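PDB 5TPV: WlaRA, TDP-fucose-3,4-ketoisomerase from Campylobacter jejuni subsp. jejuni 81116, which is a dimeric cupin-fold protein of the WxcM-like family that binds thymidine-5'-diphosphate in a pocket lined by both subunits. Local coordinates for residues L6-I11 against I17-Q22; F56-L61 against K95-F100. All coordinates share one frame; numbering follows the deposited sequence.

Contact 1 of 2, residues L6-I11 against I17-Q22; sequences LKFKTI and ILNVHQ. With TYD (thymidine-5'-diphosphate), chain D.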
ATOM      1  N   LEU B   6      11.294   6.185  -9.740  1.00 38.81           N
ATOM      2  CA  LEU B   6      12.062   5.375  -8.805  1.00 39.54           C
ATOM      3  C   LEU B   6      12.244   3.951  -9.267  1.00 37.29           C
ATOM      4  O   LEU B   6      11.419   3.384  -9.977  1.00 48.88           O
ATOM      5  CB  LEU B   6      11.441   5.404  -7.423  1.00 40.80           C
ATOM      6  CG  LEU B   6      11.330   6.835  -6.922  1.00 41.76           C
ATOM      7  CD1 LEU B   6      10.522   6.813  -5.660  1.00 44.86           C
ATOM      8  CD2 LEU B   6      12.659   7.548  -6.672  1.00 40.29           C
ATOM      9  N   LYS B   7      13.426   3.427  -8.980  1.00 44.35           N
ATOM     10  CA  LYS B   7      13.714   1.999  -9.073  1.00 42.15           C
ATOM     11  C   LYS B   7      13.764   1.503  -7.626  1.00 39.82           C
ATOM     12  O   LYS B   7      14.598   1.965  -6.846  1.00 42.72           O
ATOM     13  CB  LYS B   7      15.051   1.768  -9.765  1.00 49.42           C
ATOM     14  CG  LYS B   7      15.465   0.291  -9.783  1.00 58.48           C
ATOM     15  CD  LYS B   7      14.695  -0.496 -10.835  1.00 56.76           C
ATOM     16  CE  LYS B   7      14.892  -1.992 -10.669  1.00 68.92           C
ATOM     17  NZ  LYS B   7      14.616  -2.715 -11.945  1.00 72.27           N
ATOM     18  N   PHE B   8      12.870   0.587  -7.255  1.00 37.13           N
ATOM     19  CA  PHE B   8      12.788   0.131  -5.865  1.00 33.27           C
ATOM     20  C   PHE B   8      13.883  -0.864  -5.495  1.00 31.61           C
ATOM     21  O   PHE B   8      14.330  -1.666  -6.316  1.00 37.57           O
ATOM     22  CB  PHE B   8      11.403  -0.453  -5.597  1.00 37.96           C
ATOM     23  CG  PHE B   8      10.276   0.553  -5.744  1.00 40.77           C
ATOM     24  CD1 PHE B   8      10.415   1.872  -5.324  1.00 36.96           C
ATOM     25  CD2 PHE B   8       9.057   0.160  -6.295  1.00 37.13           C
ATOM     26  CE1 PHE B   8       9.365   2.788  -5.460  1.00 34.97           C
ATOM     27  CE2 PHE B   8       8.017   1.060  -6.431  1.00 30.32           C
ATOM     28  CZ  PHE B   8       8.160   2.349  -6.006  1.00 28.66           C
ATOM     29  N   LYS B   9      14.380  -0.755  -4.280  1.00 33.64           N
ATOM     30  CA  LYS B   9      15.224  -1.804  -3.728  1.00 45.42           C
ATOM     31  C   LYS B   9      14.280  -2.909  -3.213  1.00 42.44           C
ATOM     32  O   LYS B   9      13.425  -2.624  -2.362  1.00 37.01           O
ATOM     33  CB  LYS B   9      16.128  -1.277  -2.602  1.00 52.03           C
ATOM     34  CG  LYS B   9      16.937  -2.365  -1.869  1.00 71.41           C
ATOM     35  CD  LYS B   9      18.469  -2.217  -1.903  1.00 91.56           C
ATOM     36  CE  LYS B   9      19.238  -3.500  -2.254  1.00 90.31           C
ATOM     37  NZ  LYS B   9      18.633  -4.746  -1.692  1.00 83.39           N
ATOM     38  N   THR B  10      14.449  -4.121  -3.749  1.00 37.84           N
ATOM     39  CA  THR B  10      13.704  -5.323  -3.345  1.00 38.46           C
ATOM     40  C   THR B  10      14.502  -6.240  -2.427  1.00 41.43           C
ATOM     41  O   THR B  10      15.736  -6.359  -2.565  1.00 43.04           O
ATOM     42  CB  THR B  10      13.215  -6.104  -4.562  1.00 40.60           C
ATOM     43  OG1 THR B  10      14.323  -6.681  -5.261  1.00 45.18           O
ATOM     44  CG2 THR B  10      12.443  -5.213  -5.517  1.00 44.10           C
ATOM     45  N   ILE B  11      13.807  -6.879  -1.489  1.00 43.69           N
ATOM     46  CA  ILE B  11      14.384  -7.921  -0.644  1.00 40.72           C
ATOM     47  C   ILE B  11      13.986  -9.328  -1.107  1.00 46.79           C
ATOM     48  O   ILE B  11      12.836  -9.797  -0.931  1.00 41.17           O
ATOM     49  CB  ILE B  11      14.033  -7.706   0.830  1.00 44.54           C
ATOM     50  CG1 ILE B  11      14.483  -6.324   1.291  1.00 35.98           C
ATOM     51  CG2 ILE B  11      14.764  -8.720   1.708  1.00 45.39           C
ATOM     52  CD1 ILE B  11      13.857  -5.855   2.585  1.00 38.34           C
ATOM     53  N   ILE B  17       9.680 -12.179  -3.235  1.00 35.80           N
ATOM     54  CA  ILE B  17      10.182 -10.804  -3.259  1.00 31.31           C
ATOM     55  C   ILE B  17       9.310  -9.908  -2.433  1.00 36.20           C
ATOM     56  O   ILE B  17       8.068  -9.938  -2.530  1.00 38.29           O
ATOM     57  CB  ILE B  17      10.310 -10.337  -4.702  1.00 40.38           C
ATOM     58  CG1 ILE B  17      10.999 -11.450  -5.526  1.00 37.69           C
ATOM     59  CG2 ILE B  17      11.130  -9.046  -4.799  1.00 37.86           C
ATOM     60  CD1 ILE B  17      11.245 -11.072  -6.981  1.00 45.13           C
ATOM     61  N   LEU B  18       9.983  -9.149  -1.576  1.00 36.83           N
ATOM     62  CA  LEU B  18       9.363  -8.189  -0.678  1.00 37.24           C
ATOM     63  C   LEU B  18       9.786  -6.791  -1.082  1.00 37.20           C
ATOM     64  O   LEU B  18      10.986  -6.592  -1.300  1.00 32.72           O
ATOM     65  CB  LEU B  18       9.874  -8.441   0.707  1.00 31.78           C
ATOM     66  CG  LEU B  18       9.647  -7.387   1.784  1.00 39.97           C
ATOM     67  CD1 LEU B  18       8.178  -7.274   2.124  1.00 40.08           C
ATOM     68  CD2 LEU B  18      10.418  -7.789   3.047  1.00 36.10           C
ATOM     69  N   ASN B  19       8.820  -5.872  -1.221  1.00 33.43           N
ATOM     70  CA  ASN B  19       9.075  -4.426  -1.456  1.00 33.97           C
ATOM     71  C   ASN B  19       8.575  -3.629  -0.298  1.00 31.24           C
ATOM     72  O   ASN B  19       7.359  -3.611  -0.054  1.00 30.79           O
ATOM     73  CB  ASN B  19       8.318  -3.822  -2.648  1.00 37.54           C
ATOM     74  CG  ASN B  19       8.886  -4.210  -3.988  1.00 38.26           C
ATOM     75  OD1 ASN B  19       9.564  -5.222  -4.107  1.00 49.72           O
ATOM     76  ND2 ASN B  19       8.509  -3.480  -5.032  1.00 39.20           N
ATOM     77  N   VAL B  20       9.475  -2.918   0.369  1.00 27.88           N
ATOM     78  CA  VAL B  20       9.071  -2.137   1.545  1.00 33.59           C
ATOM     79  C   VAL B  20       8.979  -0.645   1.233  1.00 29.00           C
ATOM     80  O   VAL B  20       9.822  -0.097   0.509  1.00 26.72           O
ATOM     81  CB  VAL B  20      10.055  -2.363   2.734  1.00 35.10           C
ATOM     82  CG1 VAL B  20       9.610  -1.628   3.969  1.00 35.10           C
ATOM     83  CG2 VAL B  20      10.140  -3.842   3.108  1.00 41.96           C
ATOM     84  N   HIS B  21       7.977   0.017   1.799  1.00 28.19           N
ATOM     85  CA  HIS B  21       7.849   1.464   1.646  1.00 25.96           C
ATOM     86  C   HIS B  21       7.532   2.102   2.975  1.00 25.08           C
ATOM     87  O   HIS B  21       6.522   1.818   3.653  1.00 25.17           O
ATOM     88  CB  HIS B  21       6.774   1.863   0.632  1.00 27.07           C
ATOM     89  CG  HIS B  21       6.976   1.271  -0.711  1.00 25.82           C
ATOM     90  ND1 HIS B  21       7.721   1.880  -1.691  1.00 30.95           N
ATOM     91  CD2 HIS B  21       6.520   0.121  -1.251  1.00 27.82           C
ATOM     92  CE1 HIS B  21       7.759   1.113  -2.759  1.00 29.76           C
ATOM     93  NE2 HIS B  21       7.012   0.051  -2.530  1.00 31.92           N
ATOM     94  N   GLN B  22       8.415   3.029   3.339  1.00 27.80           N
ATOM     95  CA  GLN B  22       8.225   3.921   4.478  1.00 30.81           C
ATOM     96  C   GLN B  22       9.148   5.145   4.294  1.00 30.63           C
ATOM     97  O   GLN B  22       9.976   5.155   3.384  1.00 33.07           O
ATOM     98  CB  GLN B  22       8.586   3.226   5.778  1.00 32.73           C
ATOM     99  CG  GLN B  22      10.048   2.819   5.849  1.00 37.24           C
ATOM    100  CD  GLN B  22      10.421   2.236   7.210  1.00 44.47           C
ATOM    101  OE1 GLN B  22       9.704   1.399   7.775  1.00 38.51           O
ATOM    102  NE2 GLN B  22      11.552   2.667   7.739  1.00 39.79           N
TER
HETATM  103  PA  TYD D 201      10.741 -10.776   7.889  1.00 43.53           P
HETATM  104  O1A TYD D 201       9.574 -10.031   8.491  1.00 34.33           O
HETATM  105  O2A TYD D 201      11.819 -11.339   8.786  1.00 55.55           O
HETATM  106  O3A TYD D 201      10.161 -11.975   6.984  1.00 43.79           O
HETATM  107  PB  TYD D 201       8.584 -12.080   6.680  1.00 39.89           P
HETATM  108  O1B TYD D 201       7.941 -11.942   8.040  1.00 33.30           O
HETATM  109  O2B TYD D 201       8.425 -13.443   6.050  1.00 41.08           O
HETATM  110  O3B TYD D 201       8.315 -10.925   5.745  1.00 45.09           O
HETATM  111  O5' TYD D 201      11.440  -9.819   6.800  1.00 35.27           O
HETATM  112  C5' TYD D 201      12.126 -10.377   5.681  1.00 40.41           C
HETATM  113  C4' TYD D 201      13.479  -9.695   5.522  1.00 40.90           C
HETATM  114  O4' TYD D 201      13.307  -8.426   4.884  1.00 39.20           O
HETATM  115  C3' TYD D 201      14.135  -9.451   6.872  1.00 42.65           C
HETATM  116  O3' TYD D 201      15.395 -10.127   6.933  1.00 49.46           O
HETATM  117  C2' TYD D 201      14.344  -7.953   6.984  1.00 41.32           C
HETATM  118  C1' TYD D 201      13.802  -7.355   5.693  1.00 34.36           C
HETATM  119  N1  TYD D 201      12.715  -6.423   5.998  1.00 43.04           N
HETATM  120  C2  TYD D 201      12.975  -5.034   6.030  1.00 42.03           C
HETATM  121  O2  TYD D 201      14.131  -4.623   5.796  1.00 41.23           O
HETATM  122  N3  TYD D 201      12.006  -4.149   6.305  1.00 36.03           N
HETATM  123  C4  TYD D 201      10.760  -4.560   6.558  1.00 37.63           C
HETATM  124  O4  TYD D 201       9.860  -3.732   6.814  1.00 36.90           O
HETATM  125  C5  TYD D 201      10.460  -6.013   6.532  1.00 37.97           C
HETATM  126  C5M TYD D 201       9.069  -6.516   6.812  1.00 36.98           C
HETATM  127  C6  TYD D 201      11.488  -6.899   6.244  1.00 44.98           C
HETATM  128  O   HOH W   1      12.287  -3.516  -0.351  1.00 33.92           O
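His21 meets Phe8 as the stem of a T. The edge of the imidazole is turned to the face of the phenyl ring, with the planes 81° apart and the centroids separated by 4.6 Å. Its CE1 stands 3.4 Å above the Phe8 ring plane, over the centre, as in a CH-pi contact. The imidazole is held from both nitrogens, ND1 by the carbonyl of Asn26 and NE2 by the hydroxyl of Tyr36 of the second subunit, so its rotation is fixed.

Strands 3-13 and 16-21 form a beta hairpin, and residues 17-21 pair antiparallel with a strand of the second subunit, so the sheet continues across the interface. Thr10 and Asn19 lie side by side and point the same way, with Thr10 CG2 3.2 Å from Asn19 OD1. Their polar atoms take other hydrogen-bond partners: Thr10 OG1 pairs with Asn12 OD1, and Asn19 OD1 with Tyr38 OH of the second subunit. Ile11 and Leu18 close an antiparallel hydrogen-bonded pair, with Ile11 N to Leu18 O at 2.8 Å and Leu18 N to Ile11 O at 3.0 Å.

On the opposite face, Ile11 CD1 lies 3.5 Å from O2 of thymidine-5'-diphosphate, Leu18 CD2 3.5 Å from its C6, and Val20 CG2 3.6 Å from its C4. Leu18 chi1 (166°) sends CG to the ligand side, and the second torsion turns CD2 to O4' and C6. Methyls thus pack against thymine and deoxyribose, while hydrogen bonds to the nucleotide include those from Lys14 and from Arg33 and His49 of the second subunit.

Contact 2 of 2, residues F56-L61 against K95-F100; sequences FIFIAL and KQMYNF
Met97 sets its sulfur obliquely beside the ring of Phe58, a Met-aromatic contact across the interior of the cupin beta-barrel. SD lies 4.8 Å from the ring centroid and 41° off the ring normal, and the two side chains cross at about a right angle. The strands that carry them belong to opposing sheets. Their axes approach to 11.9 Å with N-to-C directions only 9° apart, too far for backbone pairing, so side chains alone bridge the gap. The alpha carbons of Phe58 and Met97 are 10.4 Å apart, and both residues direct their side chains inward.

Alternation along each strand brings Phe56 and Lys95 to the same interior. The aliphatic part of Lys95 passes near Phe58, with CG 4.4 Å from Phe58 CZ, while its ammonium end extends to the Phe56 ring, NZ lying 4.2 Å from Phe56 CE2. That buried nitrogen donates a hydrogen bond to the backbone O of His49, so this polar end is hydrogen-bonded within its own sheet, to strand 46-51. Ile67 and Val108, from strands 65-70 and 105-110, pack on Phe58 as well, and Ile67 also touches Met97.

A bound thymidine-5'-diphosphate comes to about 5 Å from the Met97 side chain, so this part of the core lies close to a nucleotide site. The closest approach of the Met97 sulfur to the ring is SD to Phe58 CE1, 4.2 Å.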
ATOM      1  N   PHE B  56       2.789  11.960  -3.882  1.00 28.41           N
ATOM      2  CA  PHE B  56       2.285  10.660  -4.329  1.00 29.58           C
ATOM      3  C   PHE B  56       3.441   9.823  -4.839  1.00 29.55           C
ATOM      4  O   PHE B  56       4.369  10.375  -5.413  1.00 29.42           O
ATOM      5  CB  PHE B  56       1.262  10.770  -5.445  1.00 26.90           C
ATOM      6  CG  PHE B  56       0.023  11.447  -5.005  1.00 31.01           C
ATOM      7  CD1 PHE B  56      -0.893  10.776  -4.228  1.00 26.57           C
ATOM      8  CD2 PHE B  56      -0.223  12.776  -5.343  1.00 38.40           C
ATOM      9  CE1 PHE B  56      -2.024  11.396  -3.723  1.00 26.12           C
ATOM     10  CE2 PHE B  56      -1.373  13.413  -4.861  1.00 29.72           C
ATOM     11  CZ  PHE B  56      -2.248  12.740  -4.043  1.00 30.34           C
ATOM     12  N   ILE B  57       3.385   8.513  -4.580  1.00 28.74           N
ATOM     13  CA  ILE B  57       4.001   7.521  -5.485  1.00 26.28           C
ATOM     14  C   ILE B  57       2.968   6.552  -6.089  1.00 25.34           C
ATOM     15  O   ILE B  57       2.163   5.977  -5.389  1.00 29.36           O
ATOM     16  CB  ILE B  57       5.041   6.717  -4.701  1.00 28.27           C
ATOM     17  CG1 ILE B  57       6.184   7.613  -4.298  1.00 29.89           C
ATOM     18  CG2 ILE B  57       5.694   5.623  -5.540  1.00 30.45           C
ATOM     19  CD1 ILE B  57       7.094   6.969  -3.288  1.00 31.38           C
ATOM     20  N   PHE B  58       3.026   6.372  -7.393  1.00 27.43           N
ATOM     21  CA  PHE B  58       2.096   5.567  -8.166  1.00 30.12           C
ATOM     22  C   PHE B  58       2.876   4.312  -8.606  1.00 30.14           C
ATOM     23  O   PHE B  58       3.980   4.413  -9.145  1.00 29.64           O
ATOM     24  CB  PHE B  58       1.640   6.306  -9.457  1.00 32.12           C
ATOM     25  CG  PHE B  58       0.908   7.593  -9.207  1.00 33.62           C
ATOM     26  CD1 PHE B  58      -0.433   7.585  -8.920  1.00 36.02           C
ATOM     27  CD2 PHE B  58       1.574   8.815  -9.224  1.00 33.88           C
ATOM     28  CE1 PHE B  58      -1.109   8.767  -8.627  1.00 40.03           C
ATOM     29  CE2 PHE B  58       0.911   9.994  -8.945  1.00 34.70           C
ATOM     30  CZ  PHE B  58      -0.438   9.973  -8.654  1.00 32.88           C
ATOM     31  N   ILE B  59       2.274   3.152  -8.425  1.00 25.97           N
ATOM     32  CA  ILE B  59       2.894   1.874  -8.758  1.00 27.14           C
ATOM     33  C   ILE B  59       1.838   1.000  -9.411  1.00 31.25           C
ATOM     34  O   ILE B  59       0.723   0.848  -8.861  1.00 29.37           O
ATOM     35  CB  ILE B  59       3.371   1.211  -7.448  1.00 27.57           C
ATOM     36  CG1 ILE B  59       4.255   2.134  -6.642  1.00 29.43           C
ATOM     37  CG2 ILE B  59       4.089  -0.110  -7.677  1.00 29.00           C
ATOM     38  CD1 ILE B  59       4.466   1.669  -5.224  1.00 31.94           C
ATOM     39  N   ALA B  60       2.168   0.455 -10.592  1.00 29.19           N
ATOM     40  CA  ALA B  60       1.379  -0.586 -11.181  1.00 26.83           C
ATOM     41  C   ALA B  60       1.806  -1.923 -10.596  1.00 28.41           C
ATOM     42  O   ALA B  60       2.782  -2.497 -11.051  1.00 34.94           O
ATOM     43  CB  ALA B  60       1.544  -0.571 -12.689  1.00 32.79           C
ATOM     44  N   LEU B  61       1.116  -2.383  -9.567  1.00 31.48           N
ATOM     45  CA  LEU B  61       1.393  -3.678  -8.964  1.00 36.68           C
ATOM     46  C   LEU B  61       1.052  -4.803  -9.864  1.00 36.36           C
ATOM     47  O   LEU B  61       1.636  -5.842  -9.784  1.00 41.83           O
ATOM     48  CB  LEU B  61       0.522  -3.938  -7.760  1.00 39.97           C
ATOM     49  CG  LEU B  61       0.762  -3.113  -6.525  1.00 46.15           C
ATOM     50  CD1 LEU B  61       0.019  -3.716  -5.359  1.00 49.01           C
ATOM     51  CD2 LEU B  61       2.238  -3.047  -6.215  1.00 45.81           C
ATOM     52  N   LYS B  95      -2.689  15.614 -12.763  1.00 31.54           N
ATOM     53  CA  LYS B  95      -2.509  14.287 -13.339  1.00 35.39           C
ATOM     54  C   LYS B  95      -3.807  13.700 -13.848  1.00 28.99           C
ATOM     55  O   LYS B  95      -4.878  13.991 -13.331  1.00 30.59           O
ATOM     56  CB  LYS B  95      -1.823  13.361 -12.314  1.00 34.53           C
ATOM     57  CG  LYS B  95      -2.712  12.535 -11.407  1.00 30.01           C
ATOM     58  CD  LYS B  95      -3.398  13.309 -10.328  1.00 33.38           C
ATOM     59  CE  LYS B  95      -2.441  14.025  -9.406  1.00 34.76           C
ATOM     60  NZ  LYS B  95      -3.271  14.707  -8.399  1.00 35.61           N
ATOM     61  N   GLN B  96      -3.659  12.887 -14.866  1.00 31.00           N
ATOM     62  CA  GLN B  96      -4.695  12.050 -15.397  1.00 40.06           C
ATOM     63  C   GLN B  96      -4.149  10.649 -15.776  1.00 39.33           C
ATOM     64  O   GLN B  96      -3.059  10.510 -16.317  1.00 37.00           O
ATOM     65  CB  GLN B  96      -5.303  12.795 -16.594  1.00 40.53           C
ATOM     66  CG  GLN B  96      -6.443  12.062 -17.265  1.00 48.34           C
ATOM     67  CD  GLN B  96      -6.840  12.721 -18.585  1.00 57.86           C
ATOM     68  OE1 GLN B  96      -6.025  12.839 -19.499  1.00 53.34           O
ATOM     69  NE2 GLN B  96      -8.104  13.142 -18.690  1.00 44.29           N
ATOM     70  N   MET B  97      -4.900   9.597 -15.468  1.00 35.93           N
ATOM     71  CA  MET B  97      -4.505   8.228 -15.786  1.00 36.47           C
ATOM     72  C   MET B  97      -5.499   7.500 -16.621  1.00 32.39           C
ATOM     73  O   MET B  97      -6.686   7.656 -16.408  1.00 32.16           O
ATOM     74  CB  MET B  97      -4.345   7.451 -14.523  1.00 36.57           C
ATOM     75  CG  MET B  97      -3.375   8.251 -13.698  1.00 50.25           C
ATOM     76  SD  MET B  97      -3.280   7.657 -12.040  1.00 59.45           S
ATOM     77  CE  MET B  97      -4.452   8.906 -11.442  1.00 56.01           C
ATOM     78  N   TYR B  98      -4.981   6.718 -17.556  1.00 31.85           N
ATOM     79  CA  TYR B  98      -5.799   6.163 -18.593  1.00 34.85           C
ATOM     80  C   TYR B  98      -5.028   4.983 -19.187  1.00 36.29           C
ATOM     81  O   TYR B  98      -3.925   4.637 -18.740  1.00 33.96           O
ATOM     82  CB  TYR B  98      -6.094   7.254 -19.622  1.00 39.05           C
ATOM     83  CG  TYR B  98      -4.858   7.905 -20.128  1.00 39.48           C
ATOM     84  CD1 TYR B  98      -4.238   7.462 -21.282  1.00 42.93           C
ATOM     85  CD2 TYR B  98      -4.288   8.951 -19.442  1.00 41.33           C
ATOM     86  CE1 TYR B  98      -3.061   8.046 -21.745  1.00 42.60           C
ATOM     87  CE2 TYR B  98      -3.121   9.553 -19.898  1.00 42.40           C
ATOM     88  CZ  TYR B  98      -2.517   9.114 -21.054  1.00 44.05           C
ATOM     89  OH  TYR B  98      -1.333   9.713 -21.450  1.00 40.99           O
ATOM     90  N   ASN B  99      -5.672   4.331 -20.147  1.00 38.40           N
ATOM     91  CA  ASN B  99      -5.125   3.199 -20.857  1.00 38.18           C
ATOM     92  C   ASN B  99      -4.816   2.069 -19.904  1.00 38.82           C
ATOM     93  O   ASN B  99      -3.741   1.436 -19.985  1.00 34.37           O
ATOM     94  CB  ASN B  99      -3.839   3.614 -21.597  1.00 42.92           C
ATOM     95  CG  ASN B  99      -4.112   4.389 -22.877  1.00 50.04           C
ATOM     96  OD1 ASN B  99      -5.249   4.535 -23.292  1.00 46.73           O
ATOM     97  ND2 ASN B  99      -3.048   4.909 -23.496  1.00 57.35           N
ATOM     98  N   PHE B 100      -5.712   1.841 -18.957  1.00 36.23           N
ATOM     99  CA  PHE B 100      -5.454   0.770 -17.985  1.00 42.09           C
ATOM    100  C   PHE B 100      -5.662  -0.602 -18.601  1.00 42.90           C
ATOM    101  O   PHE B 100      -6.704  -0.813 -19.175  1.00 39.44           O
ATOM    102  CB  PHE B 100      -6.477   0.855 -16.854  1.00 36.84           C
ATOM    103  CG  PHE B 100      -6.331   2.076 -15.991  1.00 36.19           C
ATOM    104  CD1 PHE B 100      -7.103   3.199 -16.239  1.00 33.66           C
ATOM    105  CD2 PHE B 100      -5.386   2.105 -14.956  1.00 29.95           C
ATOM    106  CE1 PHE B 100      -6.983   4.337 -15.439  1.00 39.61           C
ATOM    107  CE2 PHE B 100      -5.254   3.235 -14.165  1.00 39.16           C
ATOM    108  CZ  PHE B 100      -6.054   4.368 -14.411  1.00 32.85           C
TER

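Strand 56-60 joins the two contacts through its two faces. Phe56 and Phe58 point into the barrel for contact 2, whereas Ile57 and Ile59 meet the hairpin of contact 1: Phe8 CE2 lies 3.8 Å from Ile59 CD1, His21 NE2 4.0 Å from the same methyl, and Leu6 CD1 4.2 Å from Ile57 CD1. The contact centres are about 18 Å apart; the centre of contact 2 is about 6 Å, and that of contact 1 about 17 Å, from the centre of the chain. Each reaches a different copy of thymidine-5'-diphosphate. Ile11, Leu18 and Val20 of contact 1 touch the copy hydrogen-bonded by several residues of the second subunit, while Met97 of contact 2 lies near the copy in its own barrel.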